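Side-chain contacts in proline dehydrogenase (Bradyrhizobium japonicum USDA 110, PDB 3HAZ), which probably oxidises proline to glutamate in two steps, as a bifunctional flavoenzyme with proline dehydrogenase and 1-pyrroline-5-carboxylate dehydrogenase activities: residues Ile39-Thr42 / Ala43-Ile47; Lys369-Thr372 / Asp373-Tyr376; Phe394-Asn398 / Ala399-Ala403; Met423-Ala426 / Leu427-Leu431. All blocks are in the same frame, centred on the assembly; numbering follows the deposited sequence.

How the interactions relate
Interactions 2, 3 and 4 belong to the proline dehydrogenase barrel, and interaction 1 lies on helix 33-50 beside it. Interactions 2 and 3 both bind the FAD, with centres about 12 Å apart. K369 and N398 each donate to the same phosphate oxygen, O2A. Interaction 4 does not touch the cofactor but backs interaction 3, with centres about 10 Å apart: Y428 OH lies 2.7 Å from T396 O, probably a hydrogen bond. Interaction 1 packs on both. L46 CD1 meets A399 O of interaction 3, and L46 CD2 meets L427 O of interaction 4. Interactions 1 and 2 do not touch; their nearest atoms are about 11 Å apart.

Interaction 1 of 4, residues Ile39-Thr42 / Ala43-Ile47; sequences IHRT and ATRLI
I39 O accepts a backbone bond from A43 N, and A43 CB sits 3.2 Å from I39 O. At H40 the carbonyl oxygen is gripped twice by one residue. T44 N reaches H40 O at 2.9 Å and T44 OG1 reaches it at 2.8 Å, from opposite faces of the carbonyl plane. The T44 hydroxyl can fold back because OG1 lies beside its own backbone N (chi1 -59°). R41 runs out alongside R45, both side chains pointing the same way. Their guanidinium planes are 18° apart, and R41 NH2 is 3.6 Å from R45 NH1. R45 CD rests over one face of the R41 guanidinium, toward its rim. T42 lies alongside L46, with T42 CG2 4.1 Å from L46 CD1; L46 CG also presses on T42 O. R45 has a mate for its charge elsewhere, since its NH2 forms a salt bridge with D434. With an alanine in place of R45, D434 would probably lose this salt-bridge mate, and the R41 guanidinium, no longer covered by R45 on one face, would be freer to turn. Two like charges are thus close together on one side of the helix, and D434 is likely to offset part of their repulsion.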
loop_
_atom_site.group_PDB
_atom_site.type_symbol
_atom_site.label_atom_id
_atom_site.label_comp_id
_atom_site.label_asym_id
_atom_site.label_seq_id
_atom_site.Cartn_x
_atom_site.Cartn_y
_atom_site.Cartn_z
ATOM N N ILE A 39 -12.236 45.271 7.394
ATOM C CA ILE A 39 -12.694 44.405 6.321
ATOM C C ILE A 39 -13.485 43.242 6.896
ATOM O O ILE A 39 -14.567 42.903 6.403
ATOM C CB ILE A 39 -11.510 43.891 5.489
ATOM C CG1 ILE A 39 -11.003 45.004 4.567
ATOM C CG2 ILE A 39 -11.913 42.683 4.679
ATOM C CD1 ILE A 39 -9.656 44.717 3.943
ATOM N N HIS A 40 -12.944 42.649 7.957
ATOM C CA HIS A 40 -13.558 41.495 8.593
ATOM C C HIS A 40 -14.949 41.838 9.095
ATOM O O HIS A 40 -15.888 41.065 8.915
ATOM C CB HIS A 40 -12.691 40.997 9.751
ATOM C CG HIS A 40 -13.132 39.679 10.307
ATOM N ND1 HIS A 40 -12.697 38.473 9.795
ATOM C CD2 HIS A 40 -13.973 39.375 11.324
ATOM C CE1 HIS A 40 -13.248 37.485 10.477
ATOM N NE2 HIS A 40 -14.028 38.006 11.408
ATOM N N ARG A 41 -15.072 43.008 9.715
ATOM C CA ARG A 41 -16.339 43.459 10.280
ATOM C C ARG A 41 -17.393 43.741 9.208
ATOM O O ARG A 41 -18.501 43.208 9.270
ATOM C CB ARG A 41 -16.125 44.700 11.147
ATOM C CG ARG A 41 -17.413 45.314 11.649
ATOM C CD ARG A 41 -17.190 46.708 12.199
ATOM N NE ARG A 41 -18.440 47.461 12.232
ATOM C CZ ARG A 41 -19.339 47.367 13.203
ATOM N NH1 ARG A 41 -19.126 46.551 14.230
ATOM N NH2 ARG A 41 -20.453 48.089 13.146
ATOM N N THR A 42 -17.043 44.589 8.239
ATOM C CA THR A 42 -17.910 44.864 7.097
ATOM C C THR A 42 -18.388 43.582 6.419
ATOM O O THR A 42 -19.581 43.418 6.146
ATOM C CB THR A 42 -17.198 45.739 6.036
ATOM O OG1 THR A 42 -16.962 47.046 6.569
ATOM C CG2 THR A 42 -18.053 45.869 4.778
ATOM N N ALA A 43 -17.453 42.678 6.147
ATOM C CA ALA A 43 -17.769 41.434 5.452
ATOM C C ALA A 43 -18.670 40.500 6.274
ATOM O O ALA A 43 -19.589 39.883 5.729
ATOM C CB ALA A 43 -16.488 40.718 5.022
ATOM N N THR A 44 -18.405 40.390 7.575
ATOM C CA THR A 44 -19.271 39.602 8.452
ATOM C C THR A 44 -20.699 40.162 8.432
ATOM O O THR A 44 -21.671 39.414 8.359
ATOM C CB THR A 44 -18.750 39.567 9.906
ATOM O OG1 THR A 44 -17.434 38.998 9.934
ATOM C CG2 THR A 44 -19.675 38.739 10.792
ATOM N N ARG A 45 -20.820 41.482 8.486
ATOM C CA ARG A 45 -22.133 42.113 8.454
ATOM C C ARG A 45 -22.860 41.858 7.132
ATOM O O ARG A 45 -24.074 41.665 7.112
ATOM C CB ARG A 45 -22.019 43.613 8.735
ATOM C CG ARG A 45 -21.611 43.930 10.178
ATOM C CD ARG A 45 -21.427 45.423 10.401
ATOM N NE ARG A 45 -22.641 46.190 10.133
ATOM C CZ ARG A 45 -23.544 46.513 11.056
ATOM N NH1 ARG A 45 -23.375 46.124 12.315
ATOM N NH2 ARG A 45 -24.619 47.221 10.725
ATOM N N LEU A 46 -22.115 41.859 6.031
ATOM C CA LEU A 46 -22.710 41.594 4.724
ATOM C C LEU A 46 -23.224 40.156 4.661
ATOM O O LEU A 46 -24.339 39.908 4.217
ATOM C CB LEU A 46 -21.708 41.860 3.598
ATOM C CG LEU A 46 -21.181 43.296 3.449
ATOM C CD1 LEU A 46 -20.214 43.402 2.277
ATOM C CD2 LEU A 46 -22.313 44.300 3.291
ATOM N N ILE A 47 -22.410 39.218 5.129
ATOM C CA ILE A 47 -22.770 37.802 5.089
ATOM C C ILE A 47 -23.922 37.465 6.050
ATOM O O ILE A 47 -24.776 36.636 5.740
ATOM C CB ILE A 47 -21.549 36.921 5.375
ATOM C CG1 ILE A 47 -20.579 36.978 4.194
ATOM C CG2 ILE A 47 -21.970 35.483 5.666
ATOM C CD1 ILE A 47 -19.184 36.493 4.543
#

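Interaction 2 of 4, residues Lys369-Thr372 / Asp373-Tyr376; sequences KAMT and DLNY. With FAD (flavin-adenine dinucleotide), chain C; SO4 (sulfate ion), chain F.
K369 NZ is held between two anionic oxygens, D373 OD2 at 2.7 Å and FAD O2A at 2.9 Å. The first bond is a salt bridge one helical turn along, and it uses the syn lone pair of OD2. K369 reaches it because CG is anti to the backbone N (chi1 -157°) and the chain then bends at chi2 (-85°). On the way K369 CG lies over the adenine face, 3.7 Å from FAD C8A. D373 turns its other oxygen, OD1, to K344 in a second salt bridge. T372 meets the rim of the same purine: T372 OG1 donates to FAD N3A at 2.7 Å. At the start of the helix A370 N donates to a sulfate oxygen, O4, at 2.7 Å. M371 SD meets L374 CD1 on the side that faces helix 18-28. A methionine in place of K369 would probably leave FAD O2A without this positive partner and D373 with K344 as its remaining salt-bridge mate. The carboxylate of D373 therefore ties two lysines together. It is likely to steady the K369 ammonium beside the pyrophosphate, whose negative charge that ammonium would probably offset in part.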
loop_
_atom_site.group_PDB
_atom_site.type_symbol
_atom_site.label_atom_id
_atom_site.label_comp_id
_atom_site.label_asym_id
_atom_site.label_seq_id
_atom_site.Cartn_x
_atom_site.Cartn_y
_atom_site.Cartn_z
ATOM N N LYS A 369 -8.878 29.618 -7.815
ATOM C CA LYS A 369 -9.871 30.659 -7.582
ATOM C C LYS A 369 -9.297 31.803 -6.744
ATOM O O LYS A 369 -9.580 32.983 -7.001
ATOM C CB LYS A 369 -11.114 30.051 -6.918
ATOM C CG LYS A 369 -12.411 30.851 -7.097
ATOM C CD LYS A 369 -12.545 31.937 -6.040
ATOM C CE LYS A 369 -13.929 32.567 -6.063
ATOM N NZ LYS A 369 -14.129 33.499 -4.919
ATOM N N ALA A 370 -8.478 31.452 -5.754
ATOM C CA ALA A 370 -7.851 32.442 -4.882
ATOM C C ALA A 370 -6.933 33.388 -5.648
ATOM O O ALA A 370 -6.751 34.534 -5.245
ATOM C CB ALA A 370 -7.078 31.759 -3.755
ATOM N N MET A 371 -6.343 32.904 -6.740
ATOM C CA MET A 371 -5.503 33.754 -7.583
ATOM C C MET A 371 -6.354 34.776 -8.344
ATOM O O MET A 371 -5.941 35.921 -8.548
ATOM C CB MET A 371 -4.660 32.916 -8.555
ATOM C CG MET A 371 -3.431 32.254 -7.924
ATOM S SD MET A 371 -2.221 33.452 -7.305
ATOM C CE MET A 371 -1.504 34.116 -8.812
ATOM N N THR A 372 -7.546 34.366 -8.766
ATOM C CA THR A 372 -8.458 35.309 -9.400
ATOM C C THR A 372 -8.871 36.369 -8.389
ATOM O O THR A 372 -8.918 37.560 -8.702
ATOM C CB THR A 372 -9.706 34.613 -9.974
ATOM O OG1 THR A 372 -9.342 33.908 -11.168
ATOM C CG2 THR A 372 -10.792 35.637 -10.308
ATOM N N ASP A 373 -9.160 35.924 -7.171
ATOM C CA ASP A 373 -9.566 36.830 -6.103
ATOM C C ASP A 373 -8.452 37.815 -5.760
ATOM O O ASP A 373 -8.710 38.997 -5.559
ATOM C CB ASP A 373 -10.003 36.049 -4.857
ATOM C CG ASP A 373 -11.424 35.528 -4.964
ATOM O OD1 ASP A 373 -12.166 35.976 -5.872
ATOM O OD2 ASP A 373 -11.805 34.672 -4.139
ATOM N N LEU A 374 -7.215 37.322 -5.700
ATOM C CA LEU A 374 -6.055 38.179 -5.493
ATOM C C LEU A 374 -5.887 39.197 -6.613
ATOM O O LEU A 374 -5.656 40.377 -6.362
ATOM C CB LEU A 374 -4.771 37.346 -5.409
ATOM C CG LEU A 374 -4.342 36.775 -4.060
ATOM C CD1 LEU A 374 -2.993 36.111 -4.216
ATOM C CD2 LEU A 374 -4.282 37.866 -3.003
ATOM N N ASN A 375 -5.964 38.731 -7.854
ATOM C CA ASN A 375 -5.768 39.630 -8.980
ATOM C C ASN A 375 -6.882 40.671 -9.075
ATOM O O ASN A 375 -6.650 41.809 -9.501
ATOM C CB ASN A 375 -5.631 38.862 -10.300
ATOM C CG ASN A 375 -4.876 39.658 -11.355
ATOM O OD1 ASN A 375 -3.795 40.170 -11.091
ATOM N ND2 ASN A 375 -5.448 39.769 -12.548
ATOM N N TYR A 376 -8.090 40.290 -8.668
ATOM C CA TYR A 376 -9.213 41.227 -8.694
ATOM C C TYR A 376 -8.964 42.399 -7.742
ATOM O O TYR A 376 -9.146 43.562 -8.109
ATOM C CB TYR A 376 -10.528 40.528 -8.348
ATOM C CG TYR A 376 -11.754 41.406 -8.513
ATOM C CD1 TYR A 376 -12.582 41.282 -9.632
ATOM C CD2 TYR A 376 -12.084 42.364 -7.550
ATOM C CE1 TYR A 376 -13.712 42.090 -9.785
ATOM C CE2 TYR A 376 -13.199 43.176 -7.696
ATOM C CZ TYR A 376 -14.014 43.033 -8.809
ATOM O OH TYR A 376 -15.125 43.841 -8.941
HETATM P PA FAD C . -17.010 34.646 -6.775
HETATM O O1A FAD C . -17.768 33.317 -6.201
HETATM O O2A FAD C . -16.225 35.334 -5.751
HETATM O O5B FAD C . -16.002 34.192 -7.967
HETATM C C5B FAD C . -16.521 33.408 -9.003
HETATM C C4B FAD C . -15.514 33.343 -10.158
HETATM O O4B FAD C . -14.022 33.193 -9.853
HETATM C C3B FAD C . -15.765 32.995 -11.496
HETATM O O3B FAD C . -16.903 33.542 -12.139
HETATM C C2B FAD C . -14.405 33.027 -12.145
HETATM O O2B FAD C . -14.097 34.160 -12.936
HETATM C C1B FAD C . -13.442 32.727 -11.053
HETATM N N9A FAD C . -13.065 31.341 -10.838
HETATM C C8A FAD C . -13.869 30.279 -10.437
HETATM N N7A FAD C . -13.068 29.175 -10.319
HETATM C C5A FAD C . -11.749 29.566 -10.648
HETATM C C6A FAD C . -10.451 28.808 -10.704
HETATM N N6A FAD C . -10.406 27.387 -10.383
HETATM N N1A FAD C . -9.337 29.424 -11.038
HETATM C C2A FAD C . -9.349 30.799 -11.341
HETATM N N3A FAD C . -10.597 31.526 -11.291
HETATM C C4A FAD C . -11.757 30.883 -10.940
HETATM N N1 FAD C . -17.736 38.419 -16.881
HETATM C C2 FAD C . -17.133 38.445 -18.116
HETATM O O2 FAD C . -16.240 37.454 -18.458
HETATM N N3 FAD C . -17.474 39.476 -19.056
HETATM C C4 FAD C . -18.392 40.433 -18.725
HETATM O O4 FAD C . -18.674 41.477 -19.616
HETATM C C4X FAD C . -19.019 40.412 -17.432
HETATM N N5 FAD C . -20.019 41.457 -17.053
HETATM C C5X FAD C . -20.632 41.415 -15.776
HETATM C C6 FAD C . -21.621 42.439 -15.409
HETATM C C7 FAD C . -22.227 42.398 -14.132
HETATM C C7M FAD C . -23.264 43.449 -13.772
HETATM C C8 FAD C . -21.865 41.334 -13.165
HETATM C C8M FAD C . -22.512 41.261 -11.772
HETATM C C9 FAD C . -20.919 40.357 -13.521
HETATM C C9A FAD C . -20.290 40.388 -14.853
HETATM N N10 FAD C . -19.304 39.372 -15.231
HETATM C C10 FAD C . -18.685 39.422 -16.536
HETATM C "C1'" FAD C . -18.773 38.373 -14.249
HETATM C "C2'" FAD C . -19.503 37.006 -14.199
HETATM O "O2'" FAD C . -20.765 37.102 -14.850
HETATM C "C3'" FAD C . -19.615 36.552 -12.734
HETATM O "O3'" FAD C . -20.662 37.262 -12.083
HETATM C "C4'" FAD C . -18.283 36.756 -11.927
HETATM O "O4'" FAD C . -17.107 36.326 -12.521
HETATM C "C5'" FAD C . -18.408 36.252 -10.464
HETATM O "O5'" FAD C . -17.494 36.886 -9.582
HETATM P P FAD C . -17.959 37.074 -8.001
HETATM O O1P FAD C . -16.802 37.955 -7.184
HETATM O O2P FAD C . -19.280 37.711 -7.948
HETATM O O3P FAD C . -18.188 35.571 -7.403
HETATM S S SO4 F . -8.453 27.628 -4.043
HETATM O O1 SO4 F . -7.732 27.626 -2.770
HETATM O O2 SO4 F . -7.837 26.689 -4.982
HETATM O O3 SO4 F . -9.834 27.227 -3.794
HETATM O O4 SO4 F . -8.405 28.972 -4.601
#

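Interaction 3 of 4, residues Phe394-Asn398 / Ala399-Ala403; sequences FATHN and ALTVA. With FAD (flavin-adenine dinucleotide), chain C.
N398 CG stands anti to its backbone N (chi1 179°), which swings the amide over the first turn of helix 399-409. N398 is the N-cap of that helix. Its OD1 accepts a nearly straight bond from T401 N at 2.9 Å, with the donor above the amide plane, and a weak bond from L400 N. The other end of the amide serves the cofactor: N398 ND2 donates to FAD O2A at 2.9 Å, with an N-H...O angle of 172°. T401 crosses the amide at about a right angle, and its OG1 lies 3.1 Å from N398 CG. T396 OG1 also works in two directions. It donates to FAD O1P at 2.6 Å and accepts from N398 N at 3.0 Å, an ST turn. T396 CG2 meanwhile packs on V402 CG2. Between T396 and N398, H397 N points straight at FAD O2P, 2.7 Å away. H397 CE1 lies 3.5 Å from FAD C8M, a methyl of the flavin. Three successive residues thus hold the pyrophosphate at the helix N-terminus, whose dipole would probably favour the negative charge. H397 NE2 is held by L420 N, and T401 OG1 by K344. The turn joins strand 390-395 to helix 399-409 within a beta-alpha-beta unit of the barrel. Helices 33-50, 369-384 and 425-434 pack around it.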
loop_
_atom_site.group_PDB
_atom_site.type_symbol
_atom_site.label_atom_id
_atom_site.label_comp_id
_atom_site.label_asym_id
_atom_site.label_seq_id
_atom_site.Cartn_x
_atom_site.Cartn_y
_atom_site.Cartn_z
ATOM N N PHE A 394 -17.169 48.004 -9.834
ATOM C CA PHE A 394 -16.757 46.687 -9.378
ATOM C C PHE A 394 -17.965 45.772 -9.325
ATOM O O PHE A 394 -18.772 45.848 -8.407
ATOM C CB PHE A 394 -16.061 46.792 -8.019
ATOM C CG PHE A 394 -14.897 47.748 -8.020
ATOM C CD1 PHE A 394 -13.702 47.404 -8.637
ATOM C CD2 PHE A 394 -15.006 49.000 -7.434
ATOM C CE1 PHE A 394 -12.633 48.288 -8.660
ATOM C CE2 PHE A 394 -13.942 49.885 -7.449
ATOM C CZ PHE A 394 -12.752 49.528 -8.062
ATOM N N ALA A 395 -18.098 44.936 -10.347
ATOM C CA ALA A 395 -19.189 43.984 -10.423
ATOM C C ALA A 395 -18.780 42.698 -9.719
ATOM O O ALA A 395 -17.854 42.013 -10.151
ATOM C CB ALA A 395 -19.547 43.708 -11.886
ATOM N N THR A 396 -19.463 42.383 -8.626
ATOM C CA THR A 396 -19.174 41.183 -7.854
ATOM C C THR A 396 -20.292 40.953 -6.856
ATOM O O THR A 396 -20.899 41.907 -6.366
ATOM C CB THR A 396 -17.835 41.308 -7.089
ATOM O OG1 THR A 396 -17.676 40.188 -6.210
ATOM C CG2 THR A 396 -17.809 42.591 -6.267
ATOM N N HIS A 397 -20.565 39.693 -6.543
ATOM C CA HIS A 397 -21.523 39.387 -5.482
ATOM C C HIS A 397 -20.821 38.740 -4.286
ATOM O O HIS A 397 -21.454 38.115 -3.433
ATOM C CB HIS A 397 -22.651 38.489 -6.000
ATOM C CG HIS A 397 -23.269 38.973 -7.277
ATOM N ND1 HIS A 397 -23.151 38.286 -8.467
ATOM C CD2 HIS A 397 -24.016 40.070 -7.549
ATOM C CE1 HIS A 397 -23.795 38.941 -9.417
ATOM N NE2 HIS A 397 -24.324 40.030 -8.886
ATOM N N ASN A 398 -19.505 38.901 -4.229
ATOM C CA ASN A 398 -18.702 38.330 -3.153
ATOM C C ASN A 398 -18.526 39.349 -2.019
ATOM O O ASN A 398 -17.962 40.419 -2.238
ATOM C CB ASN A 398 -17.350 37.891 -3.725
ATOM C CG ASN A 398 -16.418 37.307 -2.674
ATOM O OD1 ASN A 398 -16.326 37.808 -1.556
ATOM N ND2 ASN A 398 -15.708 36.249 -3.044
ATOM N N ALA A 399 -19.015 39.016 -0.820
ATOM C CA ALA A 399 -18.990 39.942 0.331
ATOM C C ALA A 399 -17.583 40.353 0.774
ATOM O O ALA A 399 -17.351 41.500 1.164
ATOM C CB ALA A 399 -19.755 39.352 1.515
ATOM N N LEU A 400 -16.653 39.411 0.716
ATOM C CA LEU A 400 -15.265 39.691 1.063
ATOM C C LEU A 400 -14.627 40.615 0.022
ATOM O O LEU A 400 -13.898 41.550 0.364
ATOM C CB LEU A 400 -14.464 38.394 1.170
ATOM C CG LEU A 400 -12.983 38.570 1.527
ATOM C CD1 LEU A 400 -12.823 39.299 2.862
ATOM C CD2 LEU A 400 -12.266 37.227 1.551
ATOM N N THR A 401 -14.903 40.352 -1.252
ATOM C CA THR A 401 -14.382 41.199 -2.318
ATOM C C THR A 401 -14.905 42.621 -2.146
ATOM O O THR A 401 -14.140 43.587 -2.220
ATOM C CB THR A 401 -14.773 40.668 -3.706
ATOM O OG1 THR A 401 -14.391 39.293 -3.814
ATOM C CG2 THR A 401 -14.088 41.466 -4.805
ATOM N N VAL A 402 -16.209 42.743 -1.910
ATOM C CA VAL A 402 -16.819 44.049 -1.710
ATOM C C VAL A 402 -16.181 44.773 -0.526
ATOM O O VAL A 402 -15.750 45.919 -0.660
ATOM C CB VAL A 402 -18.346 43.965 -1.477
ATOM C CG1 VAL A 402 -18.882 45.323 -1.039
ATOM C CG2 VAL A 402 -19.071 43.492 -2.740
ATOM N N ALA A 403 -16.122 44.105 0.625
ATOM C CA ALA A 403 -15.568 44.714 1.843
ATOM C C ALA A 403 -14.122 45.154 1.647
ATOM O O ALA A 403 -13.689 46.166 2.199
ATOM C CB ALA A 403 -15.661 43.744 3.022
HETATM P PA FAD C . -17.010 34.646 -6.775
HETATM O O1A FAD C . -17.768 33.317 -6.201
HETATM O O2A FAD C . -16.225 35.334 -5.751
HETATM O O5B FAD C . -16.002 34.192 -7.967
HETATM C C5B FAD C . -16.521 33.408 -9.003
HETATM C C4B FAD C . -15.514 33.343 -10.158
HETATM O O4B FAD C . -14.022 33.193 -9.853
HETATM C C3B FAD C . -15.765 32.995 -11.496
HETATM O O3B FAD C . -16.903 33.542 -12.139
HETATM C C2B FAD C . -14.405 33.027 -12.145
HETATM O O2B FAD C . -14.097 34.160 -12.936
HETATM C C1B FAD C . -13.442 32.727 -11.053
HETATM N N9A FAD C . -13.065 31.341 -10.838
HETATM C C8A FAD C . -13.869 30.279 -10.437
HETATM N N7A FAD C . -13.068 29.175 -10.319
HETATM C C5A FAD C . -11.749 29.566 -10.648
HETATM C C6A FAD C . -10.451 28.808 -10.704
HETATM N N6A FAD C . -10.406 27.387 -10.383
HETATM N N1A FAD C . -9.337 29.424 -11.038
HETATM C C2A FAD C . -9.349 30.799 -11.341
HETATM N N3A FAD C . -10.597 31.526 -11.291
HETATM C C4A FAD C . -11.757 30.883 -10.940
HETATM N N1 FAD C . -17.736 38.419 -16.881
HETATM C C2 FAD C . -17.133 38.445 -18.116
HETATM O O2 FAD C . -16.240 37.454 -18.458
HETATM N N3 FAD C . -17.474 39.476 -19.056
HETATM C C4 FAD C . -18.392 40.433 -18.725
HETATM O O4 FAD C . -18.674 41.477 -19.616
HETATM C C4X FAD C . -19.019 40.412 -17.432
HETATM N N5 FAD C . -20.019 41.457 -17.053
HETATM C C5X FAD C . -20.632 41.415 -15.776
HETATM C C6 FAD C . -21.621 42.439 -15.409
HETATM C C7 FAD C . -22.227 42.398 -14.132
HETATM C C7M FAD C . -23.264 43.449 -13.772
HETATM C C8 FAD C . -21.865 41.334 -13.165
HETATM C C8M FAD C . -22.512 41.261 -11.772
HETATM C C9 FAD C . -20.919 40.357 -13.521
HETATM C C9A FAD C . -20.290 40.388 -14.853
HETATM N N10 FAD C . -19.304 39.372 -15.231
HETATM C C10 FAD C . -18.685 39.422 -16.536
HETATM C "C1'" FAD C . -18.773 38.373 -14.249
HETATM C "C2'" FAD C . -19.503 37.006 -14.199
HETATM O "O2'" FAD C . -20.765 37.102 -14.850
HETATM C "C3'" FAD C . -19.615 36.552 -12.734
HETATM O "O3'" FAD C . -20.662 37.262 -12.083
HETATM C "C4'" FAD C . -18.283 36.756 -11.927
HETATM O "O4'" FAD C . -17.107 36.326 -12.521
HETATM C "C5'" FAD C . -18.408 36.252 -10.464
HETATM O "O5'" FAD C . -17.494 36.886 -9.582
HETATM P P FAD C . -17.959 37.074 -8.001
HETATM O O1P FAD C . -16.802 37.955 -7.184
HETATM O O2P FAD C . -19.280 37.711 -7.948
HETATM O O3P FAD C . -18.188 35.571 -7.403
#

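Interaction 4 of 4, residues Met423-Ala426 / Leu427-Leu431; sequences MGEA and LYEQL. With SO4 (sulfate ion), chain J.
G424 takes a positive phi (66°) at the N-cap of helix 425-434, and its O accepts the first helical bond, from Y428 N. A side chain at G424 would come tight against Y428 CD1. Y428 CD1 lies 3.3 Å from G424 O, which sits at the ring edge, near its plane. One face of the Y428 ring is covered by a neighbour in sequence: L427 CD2 stands 3.8 Å above the plane, over its centre. The ring swings this way because its CG is beside the backbone N (chi1 -75°), and its OH end reaches T396. E425 and E429 lie alongside each other, one turn apart, with both chains extended. Their OE2 atoms come within 3.5 Å, and the carboxylate planes are 82° apart. The two carboxylates probably repel each other somewhat; R419, which touches E425, would probably ease this. A426 N donates to sulfate O1 at 2.6 Å and E425 N to sulfate O3 at 3.1 Å. An anion held by the first backbone amides of a helix is a familiar arrangement. This sulfate, probably from the crystallisation liquor, sits at the start of helix 425-434, which links strands 416-420 and 440-448 in a beta-alpha-beta unit of the TIM-barrel-like fold.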
loop_
_atom_site.group_PDB
_atom_site.type_symbol
_atom_site.label_atom_id
_atom_site.label_comp_id
_atom_site.label_asym_id
_atom_site.label_seq_id
_atom_site.Cartn_x
_atom_site.Cartn_y
_atom_site.Cartn_z
ATOM N N MET A 423 -29.269 38.541 -7.762
ATOM C CA MET A 423 -28.076 38.187 -6.991
ATOM C C MET A 423 -27.561 39.396 -6.214
ATOM O O MET A 423 -27.768 40.533 -6.626
ATOM C CB MET A 423 -26.964 37.671 -7.906
ATOM C CG MET A 423 -27.362 36.509 -8.813
ATOM S SD MET A 423 -25.973 35.939 -9.819
ATOM C CE MET A 423 -24.943 35.184 -8.563
ATOM N N GLY A 424 -26.874 39.146 -5.099
ATOM C CA GLY A 424 -26.273 40.213 -4.321
ATOM C C GLY A 424 -27.236 41.181 -3.650
ATOM O O GLY A 424 -26.820 42.214 -3.130
ATOM N N GLU A 425 -28.524 40.866 -3.654
ATOM C CA GLU A 425 -29.505 41.807 -3.115
ATOM C C GLU A 425 -29.313 42.117 -1.626
ATOM O O GLU A 425 -29.165 43.282 -1.236
ATOM C CB GLU A 425 -30.938 41.335 -3.376
ATOM C CG GLU A 425 -31.985 42.351 -2.917
ATOM C CD GLU A 425 -33.365 42.097 -3.504
ATOM O OE1 GLU A 425 -33.542 41.087 -4.219
ATOM O OE2 GLU A 425 -34.273 42.919 -3.255
ATOM N N ALA A 426 -29.327 41.081 -0.796
ATOM C CA ALA A 426 -29.151 41.268 0.638
ATOM C C ALA A 426 -27.801 41.923 0.910
ATOM O O ALA A 426 -27.693 42.822 1.740
ATOM C CB ALA A 426 -29.270 39.933 1.384
ATOM N N LEU A 427 -26.774 41.471 0.199
ATOM C CA LEU A 427 -25.435 42.033 0.345
ATOM C C LEU A 427 -25.446 43.559 0.185
ATOM O O LEU A 427 -25.090 44.294 1.107
ATOM C CB LEU A 427 -24.484 41.390 -0.669
ATOM C CG LEU A 427 -22.982 41.669 -0.588
ATOM C CD1 LEU A 427 -22.234 40.795 -1.590
ATOM C CD2 LEU A 427 -22.673 43.149 -0.822
ATOM N N TYR A 428 -25.865 44.037 -0.980
ATOM C CA TYR A 428 -25.761 45.468 -1.267
ATOM C C TYR A 428 -26.747 46.350 -0.490
ATOM O O TYR A 428 -26.443 47.505 -0.199
ATOM C CB TYR A 428 -25.825 45.733 -2.773
ATOM C CG TYR A 428 -24.532 45.369 -3.471
ATOM C CD1 TYR A 428 -24.445 44.235 -4.271
ATOM C CD2 TYR A 428 -23.389 46.150 -3.306
ATOM C CE1 TYR A 428 -23.251 43.896 -4.907
ATOM C CE2 TYR A 428 -22.192 45.820 -3.929
ATOM C CZ TYR A 428 -22.131 44.693 -4.731
ATOM O OH TYR A 428 -20.952 44.361 -5.354
ATOM N N GLU A 429 -27.912 45.808 -0.147
ATOM C CA GLU A 429 -28.842 46.516 0.732
ATOM C C GLU A 429 -28.183 46.787 2.084
ATOM O O GLU A 429 -28.275 47.889 2.620
ATOM C CB GLU A 429 -30.126 45.711 0.934
ATOM C CG GLU A 429 -31.108 45.797 -0.220
ATOM C CD GLU A 429 -32.379 45.008 0.045
ATOM O OE1 GLU A 429 -32.414 44.252 1.041
ATOM O OE2 GLU A 429 -33.339 45.146 -0.744
ATOM N N GLN A 430 -27.520 45.771 2.628
ATOM C CA GLN A 430 -26.819 45.919 3.896
ATOM C C GLN A 430 -25.650 46.891 3.759
ATOM O O GLN A 430 -25.412 47.713 4.643
ATOM C CB GLN A 430 -26.326 44.569 4.412
ATOM C CG GLN A 430 -25.598 44.665 5.755
ATOM C CD GLN A 430 -26.502 45.174 6.862
ATOM O OE1 GLN A 430 -27.684 44.833 6.918
ATOM N NE2 GLN A 430 -25.950 45.995 7.751
ATOM N N LEU A 431 -24.925 46.791 2.649
ATOM C CA LEU A 431 -23.810 47.696 2.391
ATOM C C LEU A 431 -24.301 49.144 2.376
ATOM O O LEU A 431 -23.628 50.049 2.869
ATOM C CB LEU A 431 -23.131 47.361 1.056
ATOM C CG LEU A 431 -21.873 48.170 0.725
ATOM C CD1 LEU A 431 -20.704 47.735 1.614
ATOM C CD2 LEU A 431 -21.501 48.033 -0.745
HETATM S S SO4 J . -29.935 37.596 -2.742
HETATM O O1 SO4 J . -29.850 38.668 -1.750
HETATM O O2 SO4 J . -31.188 36.865 -2.557
HETATM O O3 SO4 J . -29.894 38.159 -4.093
HETATM O O4 SO4 J . -28.807 36.684 -2.555
#